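Extracellular ligand-binding receptor (Desulfitobacterium hafniense, PDB 4Q6B) binds leucine and probably delivers it, or related amino acids, to an ABC transporter as the extracellular substrate-binding component. Local coordinates at residues E31-E36 / D291-L296; H118-I123 / G314-G319; N122-Q127 / G338-L343; S256-Q261 / Q268-A273; H328-D331 / D335-G338. All coordinates share one frame; numbering follows the deposited sequence.

Contact 1 (E31-E36 / D291-L296); sequences ELAVQE and DAVILL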
# COMPACT_ATOMS: atom_id res chain seq x y z
N GLU A 31 11.95 -11.99 -5.12
CA GLU A 31 12.83 -13.07 -5.58
C GLU A 31 12.04 -14.19 -6.28
O GLU A 31 12.45 -14.70 -7.32
CB GLU A 31 13.68 -13.61 -4.41
CG GLU A 31 14.54 -14.83 -4.73
CD GLU A 31 15.23 -15.44 -3.50
OE1 GLU A 31 14.56 -16.16 -2.70
OE2 GLU A 31 16.44 -15.20 -3.35
N LEU A 32 10.88 -14.52 -5.74
CA LEU A 32 10.00 -15.49 -6.40
C LEU A 32 9.60 -15.02 -7.81
O LEU A 32 9.52 -15.84 -8.72
CB LEU A 32 8.75 -15.73 -5.54
CG LEU A 32 7.92 -16.96 -5.92
CD1 LEU A 32 8.59 -18.31 -5.62
CD2 LEU A 32 6.55 -16.94 -5.23
N ALA A 33 9.32 -13.74 -8.00
CA ALA A 33 8.93 -13.25 -9.35
C ALA A 33 10.08 -13.28 -10.35
O ALA A 33 9.90 -13.63 -11.50
CB ALA A 33 8.38 -11.86 -9.24
N VAL A 34 11.25 -12.85 -9.89
CA VAL A 34 12.41 -12.88 -10.74
C VAL A 34 12.71 -14.32 -11.18
O VAL A 34 13.06 -14.58 -12.35
CB VAL A 34 13.61 -12.31 -9.99
CG1 VAL A 34 14.87 -12.53 -10.80
CG2 VAL A 34 13.38 -10.82 -9.75
N GLN A 35 12.56 -15.27 -10.25
CA GLN A 35 12.83 -16.69 -10.56
C GLN A 35 11.83 -17.18 -11.61
O GLN A 35 12.18 -17.92 -12.55
CB GLN A 35 12.65 -17.61 -9.33
CG GLN A 35 13.56 -17.38 -8.12
CD GLN A 35 15.00 -17.86 -8.30
OE1 GLN A 35 15.83 -17.69 -7.39
NE2 GLN A 35 15.31 -18.46 -9.46
N GLU A 36 10.59 -16.72 -11.47
CA GLU A 36 9.55 -17.12 -12.43
C GLU A 36 9.86 -16.54 -13.82
O GLU A 36 9.74 -17.24 -14.82
CB GLU A 36 8.17 -16.64 -11.92
CG GLU A 36 7.02 -16.88 -12.89
CD GLU A 36 6.77 -18.35 -13.21
OE1 GLU A 36 6.30 -18.63 -14.34
OE2 GLU A 36 7.05 -19.23 -12.36
N ASP A 291 3.82 -8.78 -7.97
CA ASP A 291 3.11 -8.22 -9.12
C ASP A 291 3.93 -7.09 -9.78
O ASP A 291 3.88 -6.95 -11.04
CB ASP A 291 1.71 -7.68 -8.75
CG ASP A 291 0.63 -8.77 -8.80
OD1 ASP A 291 0.90 -9.94 -9.17
OD2 ASP A 291 -0.51 -8.43 -8.44
N ALA A 292 4.72 -6.36 -9.00
CA ALA A 292 5.45 -5.25 -9.61
C ALA A 292 6.51 -5.79 -10.57
O ALA A 292 6.75 -5.23 -11.61
CB ALA A 292 6.13 -4.38 -8.54
N VAL A 293 7.22 -6.83 -10.14
CA VAL A 293 8.25 -7.44 -10.97
C VAL A 293 7.61 -8.05 -12.21
O VAL A 293 8.11 -7.85 -13.33
CB VAL A 293 9.06 -8.53 -10.20
CG1 VAL A 293 9.93 -9.38 -11.17
CG2 VAL A 293 9.93 -7.91 -9.12
N ILE A 294 6.48 -8.74 -12.04
CA ILE A 294 5.89 -9.41 -13.19
C ILE A 294 5.38 -8.36 -14.20
O ILE A 294 5.55 -8.53 -15.43
CB ILE A 294 4.75 -10.37 -12.80
CG1 ILE A 294 5.23 -11.51 -11.89
CG2 ILE A 294 4.13 -11.00 -14.07
CD1 ILE A 294 6.34 -12.34 -12.45
N LEU A 295 4.75 -7.30 -13.67
CA LEU A 295 4.22 -6.20 -14.48
C LEU A 295 5.35 -5.54 -15.27
O LEU A 295 5.28 -5.39 -16.49
CB LEU A 295 3.56 -5.14 -13.58
CG LEU A 295 2.10 -5.17 -13.09
CD1 LEU A 295 1.89 -4.59 -11.68
CD2 LEU A 295 1.23 -4.43 -14.10
N LEU A 296 6.43 -5.19 -14.57
CA LEU A 296 7.54 -4.50 -15.24
C LEU A 296 8.20 -5.40 -16.29
O LEU A 296 8.61 -4.96 -17.39
CB LEU A 296 8.60 -4.02 -14.26
CG LEU A 296 8.16 -2.90 -13.36
CD1 LEU A 296 9.19 -2.70 -12.23
CD2 LEU A 296 8.02 -1.61 -14.16
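Ala33 meets Val293 and Ile294 where two helices pass each other. The contact across the two segments is apolar, with no hydrogen bond between them. The methyl of Ala33 points toward the second helix. Its CB lies 3.5 Å from Val293 CG1 and as near to Val293 CB, so the small side chain rests against the valine at its branch point. Ile294 closes in on the same methyl from beside it, with Ile294 CD1 3.8 Å from Ala33 CB. Val34 adds a looser touch of branches, Val34 CG2 to Val293 CG1 at 4.0 Å. Val293 CG1 stands anti to the backbone N (chi1 168°), which puts this methyl between Ala33 and Val34.

Helices 26-39 and 284-301 both flank the parallel sheet of one lobe of the two-lobed periplasmic binding protein fold. The local axes come within 8.5 Å and run in roughly the same direction, crossing at -30°. Such a close approach fits an alanine at the crossing.

Other packing extends from both helices. Val293 also touches Ile79 of strand 75-79, and Tyr290, one turn before Ile294, touches Ala33 as well. Polar bonds lie to the side: Glu31 OE1 is hydrogen-bonded to Tyr278 OH.

Contact 2 (H118-I123 / G314-G319); sequences HVFRNI and GLRDLG
Phe120 is held by two consecutive side chains of helix 311-317, Leu315 and Arg316. Leu315 comes over one face of the ring. Its CD1 sits 4.0 Å from the ring centroid and 15° off the normal, a CH-pi contact. Arg316 approaches differently. Its CG lies at the ring edge, in the ring plane, and the chain then runs extended to NE. The last torsion (chi4 98°) swings the guanidinium across the end of the phenylalanine. Phe120 CZ therefore lies over a face of the guanidinium, near its rim, with CZ to Arg316 NH1 at 3.5 Å. The two planes are 38° apart, so the groups are neither stacked flat nor perpendicular.

Strand 119-121 is an outermost strand of the five-stranded parallel sheet in this lobe, beside strand 101-103. The contact lays a short helix from late in the chain against this edge strand. The Phe120 ring extends toward that helix, and it also meets the Phe330 ring edge-to-face.

The polar end of Arg316 is well occupied. NH1 donates to Ile117 O and NE to Asp331 O. NH2 donates to a water at 3.0 Å, which lies in the guanidinium plane and also accepts from Val119 N at 3.1 Å. A leucine in place of Arg316 would probably leave Ile117 O and Asp331 O without these donors and the water without one of its mates, and would uncover the end of the Phe120 ring.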
# COMPACT_ATOMS: atom_id res chain seq x y z
N HIS A 118 6.39 9.32 -15.18
CA HIS A 118 7.11 8.05 -15.09
C HIS A 118 6.87 7.33 -13.77
O HIS A 118 7.60 6.42 -13.37
CB HIS A 118 8.60 8.31 -15.29
CG HIS A 118 8.92 8.89 -16.63
ND1 HIS A 118 8.99 8.11 -17.76
CD2 HIS A 118 9.14 10.17 -17.03
CE1 HIS A 118 9.25 8.88 -18.81
NE2 HIS A 118 9.35 10.13 -18.39
N VAL A 119 5.87 7.80 -13.07
CA VAL A 119 5.74 7.43 -11.64
C VAL A 119 4.41 6.70 -11.44
O VAL A 119 3.35 7.19 -11.84
CB VAL A 119 5.78 8.71 -10.78
CG1 VAL A 119 5.48 8.43 -9.32
CG2 VAL A 119 7.15 9.41 -10.91
N PHE A 120 4.47 5.54 -10.78
CA PHE A 120 3.30 4.64 -10.69
C PHE A 120 3.20 4.03 -9.31
O PHE A 120 4.17 4.04 -8.59
CB PHE A 120 3.43 3.49 -11.70
CG PHE A 120 3.46 3.93 -13.15
CD1 PHE A 120 2.30 3.91 -13.89
CD2 PHE A 120 4.64 4.40 -13.75
CE1 PHE A 120 2.30 4.32 -15.23
CE2 PHE A 120 4.66 4.78 -15.08
CZ PHE A 120 3.48 4.74 -15.83
N ARG A 121 2.04 3.50 -8.94
CA ARG A 121 2.00 2.56 -7.81
C ARG A 121 1.09 1.46 -8.21
O ARG A 121 0.22 1.69 -9.03
CB ARG A 121 1.45 3.23 -6.56
CG ARG A 121 0.18 4.01 -6.79
CD ARG A 121 -0.45 4.41 -5.43
NE ARG A 121 -1.17 5.67 -5.64
CZ ARG A 121 -0.97 6.76 -4.91
NH1 ARG A 121 -1.61 7.89 -5.23
NH2 ARG A 121 -0.14 6.74 -3.88
N ASN A 122 1.29 0.25 -7.68
CA ASN A 122 0.45 -0.89 -8.10
C ASN A 122 -0.48 -1.32 -6.97
O ASN A 122 -0.92 -2.46 -6.90
CB ASN A 122 1.27 -2.08 -8.65
CG ASN A 122 2.10 -2.75 -7.58
OD1 ASN A 122 2.43 -2.12 -6.57
ND2 ASN A 122 2.43 -4.03 -7.77
N ILE A 123 -0.83 -0.37 -6.10
CA ILE A 123 -1.72 -0.64 -4.98
C ILE A 123 -2.72 0.52 -4.93
O ILE A 123 -2.44 1.60 -5.49
CB ILE A 123 -0.92 -0.74 -3.66
CG1 ILE A 123 -0.10 0.55 -3.42
CG2 ILE A 123 0.05 -1.96 -3.71
CD1 ILE A 123 0.22 0.75 -2.03
N GLY A 314 4.58 2.22 -22.04
CA GLY A 314 4.34 0.79 -22.20
C GLY A 314 3.54 0.23 -21.04
O GLY A 314 2.70 -0.65 -21.25
N LEU A 315 3.78 0.72 -19.82
CA LEU A 315 2.96 0.29 -18.68
C LEU A 315 1.50 0.69 -18.81
O LEU A 315 0.57 -0.11 -18.49
CB LEU A 315 3.51 0.83 -17.35
CG LEU A 315 4.75 0.13 -16.80
CD1 LEU A 315 5.28 0.97 -15.66
CD2 LEU A 315 4.45 -1.28 -16.33
N ARG A 316 1.26 1.91 -19.28
CA ARG A 316 -0.10 2.35 -19.54
C ARG A 316 -0.77 1.55 -20.67
O ARG A 316 -1.95 1.22 -20.59
CB ARG A 316 -0.10 3.85 -19.85
CG ARG A 316 0.21 4.68 -18.57
CD ARG A 316 0.10 6.18 -18.83
NE ARG A 316 0.29 6.83 -17.54
CZ ARG A 316 1.43 7.34 -17.10
NH1 ARG A 316 2.51 7.38 -17.87
NH2 ARG A 316 1.46 7.86 -15.87
N ASP A 317 0.02 1.16 -21.66
CA ASP A 317 -0.48 0.42 -22.81
C ASP A 317 -0.93 -0.99 -22.44
O ASP A 317 -1.68 -1.61 -23.20
CB ASP A 317 0.59 0.35 -23.90
CG ASP A 317 0.71 1.64 -24.72
OD1 ASP A 317 1.71 1.79 -25.46
OD2 ASP A 317 -0.21 2.49 -24.63
N LEU A 318 -0.49 -1.50 -21.29
CA LEU A 318 -0.98 -2.83 -20.87
C LEU A 318 -2.49 -2.83 -20.65
O LEU A 318 -3.14 -3.86 -20.87
CB LEU A 318 -0.27 -3.31 -19.61
CG LEU A 318 1.19 -3.60 -19.91
CD1 LEU A 318 1.94 -3.95 -18.65
CD2 LEU A 318 1.36 -4.67 -20.96
N GLY A 319 -3.06 -1.70 -20.24
CA GLY A 319 -4.50 -1.65 -20.03
C GLY A 319 -4.73 -2.52 -18.81
O GLY A 319 -3.82 -2.67 -17.99
O HOH W 1 3.19 9.10 -13.77

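Contact 3 (N122-Q127 / G338-L343); sequences NIPSDQ and GDLVVL
Pro124 packs against Leu340 and Val341 where two of the chain's crossings between the lobes run side by side. This is characteristic of the type I periplasmic binding fold, whose lobes are joined by several such crossovers. Segment 122-127 leads from strand 119-121 of one lobe to helix 126-139 of the other. Segment 338-343 leads into strand 341-347 of the second lobe's sheet.

The proline ring is turned so that different ring atoms serve the two partners. Its CD side meets Leu340, with Pro124 CD 3.8 Å from Leu340 CB. Its CB and CG face the valine. Val341 uses a single branch here: CG1 is anti to the backbone N (chi1 169°), which leaves CG2 beside that nitrogen and against the ring. Both partners lie aslant to the proline. Phe257 of strand 253-257 also touches Pro124, so a third part of the chain joins the packing.

Just beyond the proline, Ser125 is the N-cap of helix 126-139, its OG accepting a weak bond from Gln127 N. Two residues before Pro124, the Asn122 amide nitrogen ND2 donates to Ala288 O. The backbone Asn122 O faces a methyl instead, Leu340 CD1, at 3.9 Å.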
# COMPACT_ATOMS: atom_id res chain seq x y z
N ASN A 122 1.29 0.25 -7.68
CA ASN A 122 0.45 -0.89 -8.10
C ASN A 122 -0.48 -1.32 -6.97
O ASN A 122 -0.92 -2.46 -6.90
CB ASN A 122 1.27 -2.08 -8.65
CG ASN A 122 2.10 -2.75 -7.58
OD1 ASN A 122 2.43 -2.12 -6.57
ND2 ASN A 122 2.43 -4.03 -7.77
N ILE A 123 -0.83 -0.37 -6.10
CA ILE A 123 -1.72 -0.64 -4.98
C ILE A 123 -2.72 0.52 -4.93
O ILE A 123 -2.44 1.60 -5.49
CB ILE A 123 -0.92 -0.74 -3.66
CG1 ILE A 123 -0.10 0.55 -3.42
CG2 ILE A 123 0.05 -1.96 -3.71
CD1 ILE A 123 0.22 0.75 -2.03
N PRO A 124 -3.85 0.33 -4.23
CA PRO A 124 -4.82 1.44 -4.12
C PRO A 124 -4.28 2.56 -3.25
O PRO A 124 -3.54 2.32 -2.29
CB PRO A 124 -6.03 0.81 -3.40
CG PRO A 124 -5.50 -0.50 -2.81
CD PRO A 124 -4.33 -0.93 -3.63
N SER A 125 -4.70 3.79 -3.56
CA SER A 125 -4.29 4.94 -2.75
C SER A 125 -5.20 5.01 -1.54
O SER A 125 -6.22 4.30 -1.46
CB SER A 125 -4.50 6.24 -3.51
OG SER A 125 -5.88 6.57 -3.57
N ASP A 126 -4.80 5.87 -0.62
CA ASP A 126 -5.59 6.13 0.61
C ASP A 126 -7.02 6.53 0.31
O ASP A 126 -7.92 6.22 1.08
CB ASP A 126 -4.97 7.27 1.45
CG ASP A 126 -3.64 6.91 2.05
OD1 ASP A 126 -3.39 5.70 2.28
OD2 ASP A 126 -2.83 7.86 2.28
N GLN A 127 -7.19 7.29 -0.75
CA GLN A 127 -8.50 7.75 -1.18
C GLN A 127 -9.39 6.59 -1.62
O GLN A 127 -10.58 6.53 -1.27
CB GLN A 127 -8.36 8.83 -2.25
CG GLN A 127 -9.57 9.04 -3.10
CD GLN A 127 -9.46 10.25 -3.98
OE1 GLN A 127 -8.38 10.87 -4.07
NE2 GLN A 127 -10.56 10.63 -4.63
N GLY A 338 -7.33 -0.37 -10.63
CA GLY A 338 -7.95 -1.70 -10.58
C GLY A 338 -8.73 -1.89 -9.29
O GLY A 338 -8.45 -1.19 -8.32
N ASP A 339 -9.68 -2.81 -9.26
CA ASP A 339 -10.38 -3.10 -8.00
C ASP A 339 -9.50 -3.98 -7.11
O ASP A 339 -9.65 -5.21 -7.05
CB ASP A 339 -11.77 -3.71 -8.22
CG ASP A 339 -12.74 -3.35 -7.09
OD1 ASP A 339 -12.28 -3.26 -5.92
OD2 ASP A 339 -13.94 -3.13 -7.37
N LEU A 340 -8.58 -3.33 -6.40
CA LEU A 340 -7.56 -4.02 -5.63
C LEU A 340 -7.77 -3.93 -4.11
O LEU A 340 -7.03 -4.56 -3.37
CB LEU A 340 -6.18 -3.41 -5.91
CG LEU A 340 -5.83 -3.61 -7.38
CD1 LEU A 340 -4.73 -2.64 -7.75
CD2 LEU A 340 -5.39 -5.08 -7.61
N VAL A 341 -8.75 -3.16 -3.64
CA VAL A 341 -8.92 -3.03 -2.20
C VAL A 341 -9.48 -4.34 -1.62
O VAL A 341 -10.46 -4.93 -2.15
CB VAL A 341 -9.86 -1.88 -1.84
CG1 VAL A 341 -10.26 -1.93 -0.31
CG2 VAL A 341 -9.19 -0.54 -2.19
N VAL A 342 -8.89 -4.78 -0.49
CA VAL A 342 -9.38 -5.98 0.22
C VAL A 342 -9.61 -5.59 1.67
O VAL A 342 -8.71 -5.02 2.31
CB VAL A 342 -8.30 -7.08 0.14
CG1 VAL A 342 -8.67 -8.34 1.00
CG2 VAL A 342 -8.04 -7.51 -1.31
N LEU A 343 -10.82 -5.81 2.16
CA LEU A 343 -11.13 -5.51 3.56
C LEU A 343 -10.85 -6.76 4.40
O LEU A 343 -11.21 -7.90 4.04
CB LEU A 343 -12.58 -5.08 3.72
CG LEU A 343 -13.00 -3.87 2.86
CD1 LEU A 343 -14.37 -3.35 3.31
CD2 LEU A 343 -12.00 -2.76 3.00

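Contact 4 (S256-Q261 / Q268-A273); sequences SFFNPQ and QDFVEA
Phe258 and Pro260 pack on Phe270 and Val271, and one side-chain hydrogen bond from Gln268 to Pro260 O closes the outer side. The contact lies where the chain leaves strand 253-257 and turns into helix 265-278, a passage from the mixed sheet of one lobe to a helix packed with the other.

The two phenylalanines meet at their outer atoms, Phe258 CZ to Phe270 CE2 at 3.8 Å. The ring planes are 83° apart, and Phe258 CZ lies at the edge of the Phe270 ring. Phe258 has CG anti to the backbone N (chi1 -177°), which reaches the ring out to the helix. Val271 CG2 comes to the edge of the Phe258 ring and also touches Pro260 CB at 4.0 Å. Pro260 N stands over the centre of one Phe258 face.

Gln268 is bent at chi2 (-55°), which folds its amide back to the loop. NE2 donates to Pro260 O at 3.0 Å from above the carbonyl plane, and also to Arg262 O. A leucine at Gln268 would probably leave both carbonyls without this donor and the loop less firmly tied to the helix. Asn259 OD1 accepts from Gln261 N in an Asx turn.

Phe258 and Phe270 both touch Ala287 of helix 284-301, Phe270 also meets Tyr290 there, and Pro260 touches Tyr353 of strand 350-353.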
# COMPACT_ATOMS: atom_id res chain seq x y z
N SER A 256 -7.04 -2.65 3.03
CA SER A 256 -5.74 -3.06 2.57
C SER A 256 -5.87 -3.62 1.18
O SER A 256 -6.75 -3.23 0.46
CB SER A 256 -5.11 -4.08 3.51
OG SER A 256 -3.75 -4.24 3.20
N PHE A 257 -4.93 -4.47 0.81
CA PHE A 257 -4.92 -5.13 -0.48
C PHE A 257 -4.28 -6.53 -0.36
O PHE A 257 -3.63 -6.84 0.61
CB PHE A 257 -4.18 -4.27 -1.50
CG PHE A 257 -2.80 -3.91 -1.08
CD1 PHE A 257 -2.54 -2.72 -0.47
CD2 PHE A 257 -1.76 -4.80 -1.27
CE1 PHE A 257 -1.26 -2.40 -0.06
CE2 PHE A 257 -0.49 -4.49 -0.86
CZ PHE A 257 -0.24 -3.29 -0.26
N PHE A 258 -4.54 -7.36 -1.37
CA PHE A 258 -4.12 -8.75 -1.43
C PHE A 258 -5.01 -9.67 -0.61
O PHE A 258 -5.06 -9.58 0.59
CB PHE A 258 -2.64 -9.00 -1.10
CG PHE A 258 -2.24 -10.44 -1.26
CD1 PHE A 258 -2.42 -11.09 -2.46
CD2 PHE A 258 -1.73 -11.15 -0.20
CE1 PHE A 258 -2.09 -12.42 -2.61
CE2 PHE A 258 -1.37 -12.47 -0.34
CZ PHE A 258 -1.56 -13.10 -1.55
N ASN A 259 -5.71 -10.56 -1.30
CA ASN A 259 -6.52 -11.58 -0.63
C ASN A 259 -5.95 -12.94 -1.01
O ASN A 259 -6.11 -13.38 -2.16
CB ASN A 259 -7.95 -11.47 -1.11
CG ASN A 259 -8.86 -12.50 -0.46
OD1 ASN A 259 -8.38 -13.40 0.26
ND2 ASN A 259 -10.16 -12.37 -0.69
N PRO A 260 -5.29 -13.63 -0.07
CA PRO A 260 -4.69 -14.92 -0.40
C PRO A 260 -5.71 -16.03 -0.57
O PRO A 260 -5.34 -17.14 -0.95
CB PRO A 260 -3.79 -15.22 0.79
CG PRO A 260 -4.39 -14.43 1.93
CD PRO A 260 -5.06 -13.23 1.34
N GLN A 261 -6.97 -15.74 -0.21
CA GLN A 261 -8.08 -16.67 -0.39
C GLN A 261 -8.89 -16.35 -1.65
O GLN A 261 -9.97 -16.94 -1.84
CB GLN A 261 -9.01 -16.71 0.85
CG GLN A 261 -8.29 -17.15 2.10
CD GLN A 261 -9.19 -17.24 3.33
OE1 GLN A 261 -10.38 -16.83 3.31
NE2 GLN A 261 -8.64 -17.76 4.40
N GLN A 268 -3.83 -18.17 -6.51
CA GLN A 268 -3.53 -19.46 -5.88
C GLN A 268 -2.20 -20.04 -6.35
O GLN A 268 -1.51 -20.68 -5.55
CB GLN A 268 -4.66 -20.50 -6.06
CG GLN A 268 -5.95 -20.03 -5.36
CD GLN A 268 -5.70 -19.73 -3.88
OE1 GLN A 268 -5.12 -20.55 -3.15
NE2 GLN A 268 -6.23 -18.59 -3.42
N ASP A 269 -1.80 -19.82 -7.61
CA ASP A 269 -0.49 -20.32 -8.04
C ASP A 269 0.63 -19.65 -7.22
O ASP A 269 1.60 -20.32 -6.78
CB ASP A 269 -0.31 -20.07 -9.54
CG ASP A 269 1.04 -20.47 -10.04
OD1 ASP A 269 1.33 -21.67 -10.05
OD2 ASP A 269 1.84 -19.57 -10.39
N PHE A 270 0.49 -18.34 -7.03
CA PHE A 270 1.45 -17.57 -6.24
C PHE A 270 1.50 -18.04 -4.78
O PHE A 270 2.61 -18.23 -4.21
CB PHE A 270 1.08 -16.10 -6.33
CG PHE A 270 1.76 -15.23 -5.30
CD1 PHE A 270 3.08 -14.91 -5.46
CD2 PHE A 270 1.06 -14.78 -4.17
CE1 PHE A 270 3.73 -14.08 -4.50
CE2 PHE A 270 1.71 -13.92 -3.21
CZ PHE A 270 3.05 -13.60 -3.39
N VAL A 271 0.33 -18.19 -4.16
CA VAL A 271 0.29 -18.56 -2.74
C VAL A 271 0.99 -19.92 -2.52
O VAL A 271 1.79 -20.08 -1.58
CB VAL A 271 -1.17 -18.57 -2.21
CG1 VAL A 271 -1.29 -19.41 -0.95
CG2 VAL A 271 -1.63 -17.13 -1.96
N GLU A 272 0.70 -20.89 -3.39
CA GLU A 272 1.32 -22.21 -3.30
C GLU A 272 2.83 -22.16 -3.54
O GLU A 272 3.61 -22.77 -2.79
CB GLU A 272 0.68 -23.19 -4.28
CG GLU A 272 1.29 -24.58 -4.22
CD GLU A 272 1.14 -25.26 -2.86
OE1 GLU A 272 0.25 -24.84 -2.06
OE2 GLU A 272 1.90 -26.22 -2.58
N ALA A 273 3.24 -21.45 -4.59
CA ALA A 273 4.66 -21.31 -4.92
C ALA A 273 5.39 -20.63 -3.77
O ALA A 273 6.50 -21.06 -3.39
CB ALA A 273 4.85 -20.52 -6.22

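Contact 5 (H328-D331 / D335-G338); sequences HRFD and DDIG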
# COMPACT_ATOMS: atom_id res chain seq x y z
N HIS A 328 -5.07 -5.10 -12.30
CA HIS A 328 -4.33 -3.84 -12.25
C HIS A 328 -4.66 -3.01 -13.48
O HIS A 328 -4.87 -3.55 -14.54
CB HIS A 328 -2.82 -4.12 -12.26
CG HIS A 328 -2.30 -4.73 -10.98
ND1 HIS A 328 -1.92 -3.98 -9.88
CD2 HIS A 328 -2.06 -6.03 -10.64
CE1 HIS A 328 -1.49 -4.78 -8.92
NE2 HIS A 328 -1.56 -6.03 -9.36
N ARG A 329 -4.67 -1.69 -13.35
CA ARG A 329 -4.75 -0.84 -14.53
C ARG A 329 -4.27 0.54 -14.18
O ARG A 329 -4.75 1.14 -13.22
CB ARG A 329 -6.18 -0.77 -15.04
CG ARG A 329 -6.28 0.04 -16.30
CD ARG A 329 -7.71 0.09 -16.78
NE ARG A 329 -7.67 0.62 -18.16
CZ ARG A 329 -8.66 0.47 -19.04
NH1 ARG A 329 -8.53 1.00 -20.27
NH2 ARG A 329 -9.76 -0.20 -18.71
N PHE A 330 -3.30 1.05 -14.93
CA PHE A 330 -2.73 2.37 -14.62
C PHE A 330 -3.45 3.45 -15.38
O PHE A 330 -3.76 3.28 -16.56
CB PHE A 330 -1.26 2.42 -14.99
CG PHE A 330 -0.44 1.50 -14.22
CD1 PHE A 330 -0.36 1.63 -12.84
CD2 PHE A 330 0.31 0.52 -14.86
CE1 PHE A 330 0.42 0.77 -12.11
CE2 PHE A 330 1.12 -0.31 -14.11
CZ PHE A 330 1.16 -0.17 -12.73
N ASP A 331 -3.76 4.56 -14.70
CA ASP A 331 -4.34 5.69 -15.40
C ASP A 331 -3.27 6.70 -15.86
O ASP A 331 -2.06 6.44 -15.74
CB ASP A 331 -5.50 6.34 -14.61
CG ASP A 331 -5.04 7.14 -13.37
OD1 ASP A 331 -3.84 7.34 -13.15
OD2 ASP A 331 -5.93 7.59 -12.60
N ASP A 335 -1.88 6.35 -11.04
CA ASP A 335 -2.63 5.57 -10.04
C ASP A 335 -3.05 4.22 -10.61
O ASP A 335 -3.26 4.08 -11.82
CB ASP A 335 -3.88 6.31 -9.58
CG ASP A 335 -3.54 7.44 -8.58
OD1 ASP A 335 -2.76 7.15 -7.65
OD2 ASP A 335 -3.99 8.58 -8.75
N ASP A 336 -3.15 3.23 -9.74
CA ASP A 336 -3.69 1.94 -10.14
C ASP A 336 -5.18 1.96 -9.85
O ASP A 336 -5.61 2.09 -8.69
CB ASP A 336 -2.98 0.80 -9.37
CG ASP A 336 -3.11 -0.56 -10.07
OD1 ASP A 336 -4.15 -0.81 -10.75
OD2 ASP A 336 -2.18 -1.39 -9.94
N ILE A 337 -5.98 1.89 -10.92
CA ILE A 337 -7.40 2.06 -10.71
C ILE A 337 -8.10 0.71 -10.69
O ILE A 337 -9.32 0.67 -10.68
CB ILE A 337 -8.07 2.99 -11.77
CG1 ILE A 337 -7.90 2.45 -13.20
CG2 ILE A 337 -7.47 4.40 -11.68
CD1 ILE A 337 -8.65 3.28 -14.29
N GLY A 338 -7.33 -0.37 -10.63
CA GLY A 338 -7.95 -1.70 -10.58
C GLY A 338 -8.73 -1.89 -9.29
O GLY A 338 -8.45 -1.19 -8.32
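Asp336 reaches across to His328 and Arg329 with both carboxylate oxygens. Its CB is the first step, lying near Ile123 O of a crossing segment. CG stands anti to the backbone N (chi1 -159°), and this turns the carboxylate to the facing segment. OD1 takes two backbone donors from opposite faces of the carboxylate plane. Arg329 N is 2.8 Å from OD1, on the syn side. Gly338 N comes to OD1 at 3.2 Å on the anti side and forms an Asx turn. OD2 accepts from His328 ND1 at 2.6 Å, nearly straight (171°). The oxygen lies in the imidazole plane, while the nitrogen is 20° out of the carboxylate plane. Phe330 CE1 is a further neighbour of OD2.

The two segments run roughly antiparallel and form a single beta bridge in the stretch between strands 326-328 and 341-347. Phe330 and Asp336 are its non-hydrogen-bonded pair. Bonds flank them: Ile337 N to Arg329 O at 2.7 Å and Asp331 N to Asp335 O at 3.0 Å. Asp331 OD1 adds a weak bond from Asp335 N.

The histidine is held at both nitrogens, since His328 NE2 bonds to Asp291 OD2 of helix 284-301. Asp331 and Asp335 bring like charges close, which Arg333 probably eases: its backbone N bonds to Asp331 OD1 and its NH2 forms a salt bridge to Asp335 OD2. Asp335 OD2 also bonds to Thr112 OG1, and OD1 pairs with Arg121.

How the contacts relate
The first segments of contacts 2 and 3 overlap and share Asn122 and Ile123. Contacts 3 and 5 share Gly338. Contact 5 lies close to both, with centres about 7 Å from contact 2 and 9 Å from contact 3. Contacts 1 and 4 use the successive helices 284-301 and 265-278, and their centres are about 14 Å apart. Contacts 3 and 4 reach neighbouring strands, 341-347 and 253-257, of the mixed sheet. Along the chain, both segments of contact 4 fall between those of contacts 1, 2 and 3, while contact 5 follows contacts 1, 2 and 4. Late segments thus return to early ones, consistent with two lobes built from interleaved parts of the chain.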